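PDB 6SMF: 3-dehydroquinate dehydratase from Zymomonas mobilis subsp. mobilis, which probably catalyses the trans-dehydration of 3-dehydroquinate to 3-dehydroshikimate through an enolate intermediate, a step of the shikimate pathway towards chorismate. Local coordinates for residues L80-A83 against A84-T88; N58-G61 against A62-W66. All blocks are in the same frame, centred on the assembly; numbering follows the deposited sequence.

Contact 1 (L80-A83 against A84-T88). With FLC (citrate anion), chain E.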
ATOM      1  N   LEU A  80      -1.517  26.155 -18.778  1.00 69.50           N
ATOM      2  CA  LEU A  80      -0.335  25.678 -18.023  1.00 67.19           C
ATOM      3  C   LEU A  80      -0.016  24.247 -18.433  1.00 64.15           C
ATOM      4  O   LEU A  80      -0.875  23.381 -18.295  1.00 60.18           O
ATOM      5  CB  LEU A  80      -0.620  25.750 -16.519  1.00 65.61           C
ATOM      6  CG  LEU A  80       0.497  25.211 -15.635  1.00 62.36           C
ATOM      7  CD1 LEU A  80       1.808  25.966 -15.897  1.00 64.09           C
ATOM      8  CD2 LEU A  80       0.078  25.289 -14.167  1.00 65.83           C
ATOM      9  N   ASN A  81       1.180  24.059 -18.972  1.00 67.44           N
ATOM     10  CA  ASN A  81       1.823  22.747 -19.186  1.00 64.00           C
ATOM     11  C   ASN A  81       3.030  22.709 -18.248  1.00 64.39           C
ATOM     12  O   ASN A  81       4.082  23.206 -18.621  1.00 69.83           O
ATOM     13  CB  ASN A  81       2.179  22.560 -20.660  1.00 65.42           C
ATOM     14  CG  ASN A  81       2.654  21.155 -20.883  1.00 65.43           C
ATOM     15  OD1 ASN A  81       2.980  20.503 -19.904  1.00 65.53           O
ATOM     16  ND2 ASN A  81       2.694  20.695 -22.125  1.00 64.88           N
ATOM     17  N   ALA A  82       2.851  22.239 -17.022  1.00 62.99           N
ATOM     18  CA  ALA A  82       3.906  22.159 -15.985  1.00 60.79           C
ATOM     19  C   ALA A  82       4.896  21.026 -16.291  1.00 58.37           C
ATOM     20  O   ALA A  82       5.818  20.841 -15.520  1.00 59.06           O
ATOM     21  CB  ALA A  82       3.252  21.971 -14.641  1.00 59.82           C
ATOM     22  N   ALA A  83       4.714  20.289 -17.379  1.00 60.91           N
ATOM     23  CA  ALA A  83       5.551  19.117 -17.749  1.00 59.76           C
ATOM     24  C   ALA A  83       5.750  18.220 -16.508  1.00 61.30           C
ATOM     25  O   ALA A  83       4.714  17.914 -15.851  1.00 54.88           O
ATOM     26  CB  ALA A  83       6.842  19.559 -18.354  1.00 59.12           C
ATOM     27  N   ALA A  84       6.985  17.823 -16.151  1.00 58.61           N
ATOM     28  CA  ALA A  84       7.191  16.836 -15.059  1.00 57.93           C
ATOM     29  C   ALA A  84       6.694  17.390 -13.722  1.00 58.81           C
ATOM     30  O   ALA A  84       6.377  16.594 -12.888  1.00 56.21           O
ATOM     31  CB  ALA A  84       8.629  16.430 -14.934  1.00 58.31           C
ATOM     32  N   TYR A  85       6.651  18.708 -13.525  1.00 57.61           N
ATOM     33  CA  TYR A  85       6.275  19.283 -12.216  1.00 58.87           C
ATOM     34  C   TYR A  85       4.779  19.026 -11.993  1.00 57.64           C
ATOM     35  O   TYR A  85       4.330  19.121 -10.833  1.00 61.24           O
ATOM     36  CB  TYR A  85       6.640  20.774 -12.104  1.00 55.07           C
ATOM     37  CG  TYR A  85       8.111  21.084 -12.019  1.00 56.76           C
ATOM     38  CD1 TYR A  85       8.964  20.331 -11.238  1.00 54.99           C
ATOM     39  CD2 TYR A  85       8.668  22.153 -12.718  1.00 56.69           C
ATOM     40  CE1 TYR A  85      10.316  20.629 -11.154  1.00 54.67           C
ATOM     41  CE2 TYR A  85      10.019  22.440 -12.659  1.00 54.93           C
ATOM     42  CZ  TYR A  85      10.850  21.680 -11.866  1.00 55.51           C
ATOM     43  OH  TYR A  85      12.189  21.932 -11.778  1.00 59.86           O
ATOM     44  N   THR A  86       4.019  18.743 -13.056  1.00 58.84           N
ATOM     45  CA  THR A  86       2.581  18.354 -12.960  1.00 60.36           C
ATOM     46  C   THR A  86       2.418  17.217 -11.940  1.00 60.48           C
ATOM     47  O   THR A  86       1.416  17.203 -11.229  1.00 61.23           O
ATOM     48  CB  THR A  86       1.989  17.779 -14.256  1.00 68.32           C
ATOM     49  OG1 THR A  86       2.209  18.571 -15.457  1.00 67.70           O
ATOM     50  CG2 THR A  86       0.511  17.529 -14.004  1.00 66.39           C
ATOM     51  N   HIS A  87       3.395  16.315 -11.854  1.00 59.03           N
ATOM     52  CA  HIS A  87       3.334  15.065 -11.070  1.00 55.46           C
ATOM     53  C   HIS A  87       3.981  15.236  -9.694  1.00 57.14           C
ATOM     54  O   HIS A  87       3.751  14.354  -8.858  1.00 56.47           O
ATOM     55  CB  HIS A  87       3.935  13.899 -11.867  1.00 56.42           C
ATOM     56  CG  HIS A  87       3.539  13.924 -13.302  1.00 57.53           C
ATOM     57  ND1 HIS A  87       2.197  13.950 -13.712  1.00 56.01           N
ATOM     58  CD2 HIS A  87       4.292  14.025 -14.417  1.00 61.25           C
ATOM     59  CE1 HIS A  87       2.139  14.065 -15.020  1.00 59.98           C
ATOM     60  NE2 HIS A  87       3.420  14.117 -15.489  1.00 64.05           N
ATOM     61  N   THR A  88       4.645  16.356  -9.394  1.00 58.45           N
ATOM     62  CA  THR A  88       5.385  16.526  -8.113  1.00 58.87           C
ATOM     63  C   THR A  88       4.925  17.778  -7.347  1.00 62.08           C
ATOM     64  O   THR A  88       5.140  17.823  -6.125  1.00 60.95           O
ATOM     65  CB  THR A  88       6.902  16.533  -8.386  1.00 62.48           C
ATOM     66  OG1 THR A  88       7.231  17.611  -9.227  1.00 61.21           O
ATOM     67  CG2 THR A  88       7.401  15.321  -9.152  1.00 62.58           C
TER
HETATM   68  CAC FLC E 201       3.818  15.074 -18.793  1.00 88.08           C
HETATM   69  CA  FLC E 201       3.543  15.258 -20.295  1.00 84.84           C
HETATM   70  CB  FLC E 201       3.958  16.627 -20.866  1.00 76.53           C
HETATM   71  CBC FLC E 201       3.531  16.814 -22.321  1.00 64.51           C
HETATM   72  CG  FLC E 201       5.482  16.835 -20.824  1.00 82.52           C
HETATM   73  CGC FLC E 201       6.309  16.483 -22.059  1.00 89.38           C
HETATM   74  OA1 FLC E 201       5.014  15.253 -18.386  1.00 82.99           O
HETATM   75  OA2 FLC E 201       2.850  14.773 -18.025  1.00 85.59           O
HETATM   76  OB1 FLC E 201       3.435  17.911 -22.700  1.00 65.44           O
HETATM   77  OB2 FLC E 201       3.275  15.896 -22.950  1.00 64.50           O
HETATM   78  OG1 FLC E 201       7.284  17.255 -22.359  1.00 96.81           O
HETATM   79  OG2 FLC E 201       6.106  15.392 -22.627  1.00 89.73           O
HETATM   80  OHB FLC E 201       3.293  17.585 -20.047  1.00 73.24           O
HETATM   81  O   HOH W   1       0.290  20.679 -16.674  1.00 71.83           O

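Contact 2 (N58-G61 against A62-W66). With SO4 (sulfate ion), chain G.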
ATOM      1  N   ASN A  58      12.645  25.812 -16.681  1.00 68.97           N
ATOM      2  CA  ASN A  58      12.965  24.522 -16.035  1.00 70.68           C
ATOM      3  C   ASN A  58      12.758  24.663 -14.521  1.00 71.86           C
ATOM      4  O   ASN A  58      12.974  23.663 -13.818  1.00 72.67           O
ATOM      5  CB  ASN A  58      14.353  24.019 -16.439  1.00 71.01           C
ATOM      6  CG  ASN A  58      14.483  23.922 -17.950  1.00 75.85           C
ATOM      7  OD1 ASN A  58      13.521  23.515 -18.612  1.00 71.99           O
ATOM      8  ND2 ASN A  58      15.628  24.353 -18.510  1.00 77.40           N
ATOM      9  N   HIS A  59      12.337  25.838 -14.026  1.00 72.51           N
ATOM     10  CA  HIS A  59      12.268  26.126 -12.564  1.00 72.57           C
ATOM     11  C   HIS A  59      10.814  26.117 -12.107  1.00 71.78           C
ATOM     12  O   HIS A  59       9.996  26.896 -12.630  1.00 70.74           O
ATOM     13  CB  HIS A  59      12.960  27.448 -12.197  1.00 73.41           C
ATOM     14  CG  HIS A  59      14.410  27.484 -12.558  1.00 74.16           C
ATOM     15  ND1 HIS A  59      15.414  27.460 -11.603  1.00 75.26           N
ATOM     16  CD2 HIS A  59      15.034  27.515 -13.759  1.00 74.38           C
ATOM     17  CE1 HIS A  59      16.588  27.477 -12.213  1.00 77.82           C
ATOM     18  NE2 HIS A  59      16.372  27.487 -13.533  1.00 76.86           N
ATOM     19  N   GLU A  60      10.524  25.262 -11.135  1.00 69.24           N
ATOM     20  CA  GLU A  60       9.200  25.161 -10.478  1.00 66.41           C
ATOM     21  C   GLU A  60       8.807  26.556  -9.976  1.00 69.71           C
ATOM     22  O   GLU A  60       7.660  27.005 -10.214  1.00 67.35           O
ATOM     23  CB  GLU A  60       9.365  24.132  -9.368  1.00 64.24           C
ATOM     24  CG  GLU A  60       8.117  23.895  -8.555  1.00 64.04           C
ATOM     25  CD  GLU A  60       8.361  22.768  -7.559  1.00 66.11           C
ATOM     26  OE1 GLU A  60       7.319  22.213  -7.059  1.00 62.11           O
ATOM     27  OE2 GLU A  60       9.618  22.452  -7.300  1.00 65.51           O
ATOM     28  N   GLY A  61       9.743  27.227  -9.300  1.00 70.66           N
ATOM     29  CA  GLY A  61       9.499  28.559  -8.743  1.00 73.97           C
ATOM     30  C   GLY A  61       9.049  29.556  -9.805  1.00 75.87           C
ATOM     31  O   GLY A  61       8.178  30.435  -9.485  1.00 78.62           O
ATOM     32  N   ALA A  62       9.630  29.500 -11.012  1.00 74.34           N
ATOM     33  CA  ALA A  62       9.241  30.418 -12.105  1.00 74.22           C
ATOM     34  C   ALA A  62       7.752  30.243 -12.435  1.00 69.20           C
ATOM     35  O   ALA A  62       7.048  31.243 -12.538  1.00 71.31           O
ATOM     36  CB  ALA A  62      10.128  30.245 -13.300  1.00 78.14           C
ATOM     37  N   LEU A  63       7.254  29.021 -12.540  1.00 68.31           N
ATOM     38  CA  LEU A  63       5.827  28.781 -12.893  1.00 66.16           C
ATOM     39  C   LEU A  63       4.924  29.398 -11.825  1.00 67.38           C
ATOM     40  O   LEU A  63       3.866  29.968 -12.176  1.00 67.70           O
ATOM     41  CB  LEU A  63       5.596  27.286 -13.060  1.00 62.38           C
ATOM     42  CG  LEU A  63       6.447  26.665 -14.162  1.00 64.10           C
ATOM     43  CD1 LEU A  63       6.299  25.176 -14.188  1.00 64.68           C
ATOM     44  CD2 LEU A  63       6.067  27.220 -15.500  1.00 67.62           C
ATOM     45  N   ILE A  64       5.339  29.336 -10.567  1.00 68.33           N
ATOM     46  CA  ILE A  64       4.524  29.893  -9.451  1.00 68.40           C
ATOM     47  C   ILE A  64       4.547  31.427  -9.563  1.00 74.61           C
ATOM     48  O   ILE A  64       3.431  32.027  -9.597  1.00 72.29           O
ATOM     49  CB  ILE A  64       5.019  29.360  -8.104  1.00 67.08           C
ATOM     50  CG1 ILE A  64       4.811  27.838  -8.016  1.00 68.03           C
ATOM     51  CG2 ILE A  64       4.347  30.094  -6.981  1.00 64.11           C
ATOM     52  CD1 ILE A  64       5.755  27.131  -7.060  1.00 65.58           C
ATOM     53  N   ASP A  65       5.743  32.030  -9.674  1.00 73.84           N
ATOM     54  CA  ASP A  65       5.895  33.509  -9.883  1.00 75.81           C
ATOM     55  C   ASP A  65       4.932  33.945 -10.999  1.00 72.80           C
ATOM     56  O   ASP A  65       4.174  34.877 -10.806  1.00 72.26           O
ATOM     57  CB  ASP A  65       7.323  33.928 -10.266  1.00 76.99           C
ATOM     58  CG  ASP A  65       8.461  33.601  -9.281  1.00 81.96           C
ATOM     59  OD1 ASP A  65       8.200  33.521  -8.026  1.00 80.59           O
ATOM     60  OD2 ASP A  65       9.610  33.512  -9.783  1.00 84.78           O
ATOM     61  N   TRP A  66       4.915  33.217 -12.116  1.00 74.65           N
ATOM     62  CA  TRP A  66       4.116  33.546 -13.330  1.00 75.03           C
ATOM     63  C   TRP A  66       2.626  33.369 -13.039  1.00 76.22           C
ATOM     64  O   TRP A  66       1.854  34.244 -13.404  1.00 77.79           O
ATOM     65  CB  TRP A  66       4.583  32.753 -14.563  1.00 74.11           C
ATOM     66  CG  TRP A  66       5.952  33.160 -15.000  1.00 78.03           C
ATOM     67  CD1 TRP A  66       6.554  34.366 -14.770  1.00 85.74           C
ATOM     68  CD2 TRP A  66       6.896  32.393 -15.753  1.00 79.81           C
ATOM     69  NE1 TRP A  66       7.817  34.382 -15.285  1.00 86.79           N
ATOM     70  CE2 TRP A  66       8.046  33.199 -15.919  1.00 82.52           C
ATOM     71  CE3 TRP A  66       6.894  31.111 -16.306  1.00 81.32           C
ATOM     72  CZ2 TRP A  66       9.169  32.766 -16.617  1.00 84.03           C
ATOM     73  CZ3 TRP A  66       8.000  30.689 -17.015  1.00 82.97           C
ATOM     74  CH2 TRP A  66       9.122  31.503 -17.160  1.00 81.40           C
TER
HETATM   75  S   SO4 G 203      13.956  26.552  -8.245  1.00 98.64           S
HETATM   76  O1  SO4 G 203      14.753  27.752  -8.449  1.00 87.41           O
HETATM   77  O2  SO4 G 203      14.073  26.177  -6.843  1.00 81.01           O
HETATM   78  O3  SO4 G 203      12.536  26.836  -8.613  1.00 72.87           O
HETATM   79  O4  SO4 G 203      14.506  25.465  -9.075  1.00 87.81           O

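Contact 1 (L80-A83 against A84-T88)
T86 reaches back to the carbonyl of A83 with both its backbone and its side chain, and the two bonds hold it against that group. OG1 donates to A83 O at 2.6 Å, lying in the carbonyl plane on a lone pair. The amide N of T86 reaches the same A83 O at 3.0 Å but from above that plane, so the two donors use different approaches. Hydroxyl placement follows from chi1 of -51°, which sets OG1 beside the backbone N of T86.

One residue earlier, Y85 N donates to A82 O at 3.0 Å. The turn from A82 to Y85 is close to type II', with A83 at a positive phi of 46°. Further upstream, N81 OD1 accepts from A83 N at 3.1 Å, closing an Asx turn where strand 77-81 ends.

A water donates to T86 OG1 at 3.1 Å and accepts from A82 N, leaving the threonine hydroxyl both giving and receiving a bond; the water's other donation, to L80 O, is weak. Apolar contact is slight: A82 CB lies 4.4 Å from Y85 CB.

Citrate, probably from the crystallisation liquor, spans the two polar side chains. N81 ND2 donates to its OB1 at 2.9 Å along a nearly straight path of 174°, while N81 OD1 receives its hydroxyl OHB. H87 presents the NE2 edge of its ring to OA2 at 2.7 Å; ND1 is hydrogen-bonded to K120 O, which fixes another edge, and T86 CB lies over one face, toward the rim. Citrate also bonds H107, L108 and S109. Since N81, H87, L108 and S109 are predicted substrate ligands and H107 the predicted proton donor, this turn beyond the strand's C-terminal end probably forms one wall of the type II dehydroquinase active site.

Contact 2 (N58-G61 against A62-W66)
H59 and A62 meet across the first turn of helix 60-72, H59 holding the N-cap position. The H59 carbonyl O receives A62 N at 3.1 Å, a weak and bent bond, and a longer but straighter bond from L63 N, also weak.

The H59 side chain leaves the turn with CG beside its own backbone N (chi1 -60°), which brings the ND1 edge of the ring to a sulfate. ND1 donates to O1 at 3.2 Å in the ring plane, with an N-H...O angle of 169°; a weak second bond goes to O4. G61 N, at the amino end of the helix, adds a bond to O3 at 2.9 Å. H59 and G61 of the second and third subunits bind the same sulfate, which therefore sits where three helix starts converge. H59 NE2 is taken by D65 of the second subunit.

E60 is extended about both CA-CB and CB-CG, and its OE1 bonds S89 OG. I64 lays CD1 3.7 Å from E60 O and 4.3 Å from E60 CG, so its chain lies alongside that residue. L63 sets CB 3.5 Å from the same E60 O. D65 folds its carboxylate carbon CG to 3.2 Å from G61 O, yet its oxygens bond N58 and H59 of the third subunit. The same G61 O accepts from D65 N at 2.9 Å, almost perfectly straight at 178°.

How the contacts relate
From the N terminus, contact 2 comes first: N58 and H59 follow strand 51-56 and lead into helix 60-72. The chain then returns through strand 77-81 and contact 1 closes the turn beyond it. The contacts are therefore in series, neither nesting nor crossing: contact 2 is where a beta-alpha-beta crossover of the parallel sheet enters its helix, and contact 1 is just past its second strand. Their centres are 11 Å apart, and Y85 joins them: its OH lies 2.8 Å from N58 O, a probable hydrogen bond, and its CE2 packs 3.2 Å from E60 N. Both also touch the second subunit, so the turn that carries N81 and H87 also borders a subunit interface.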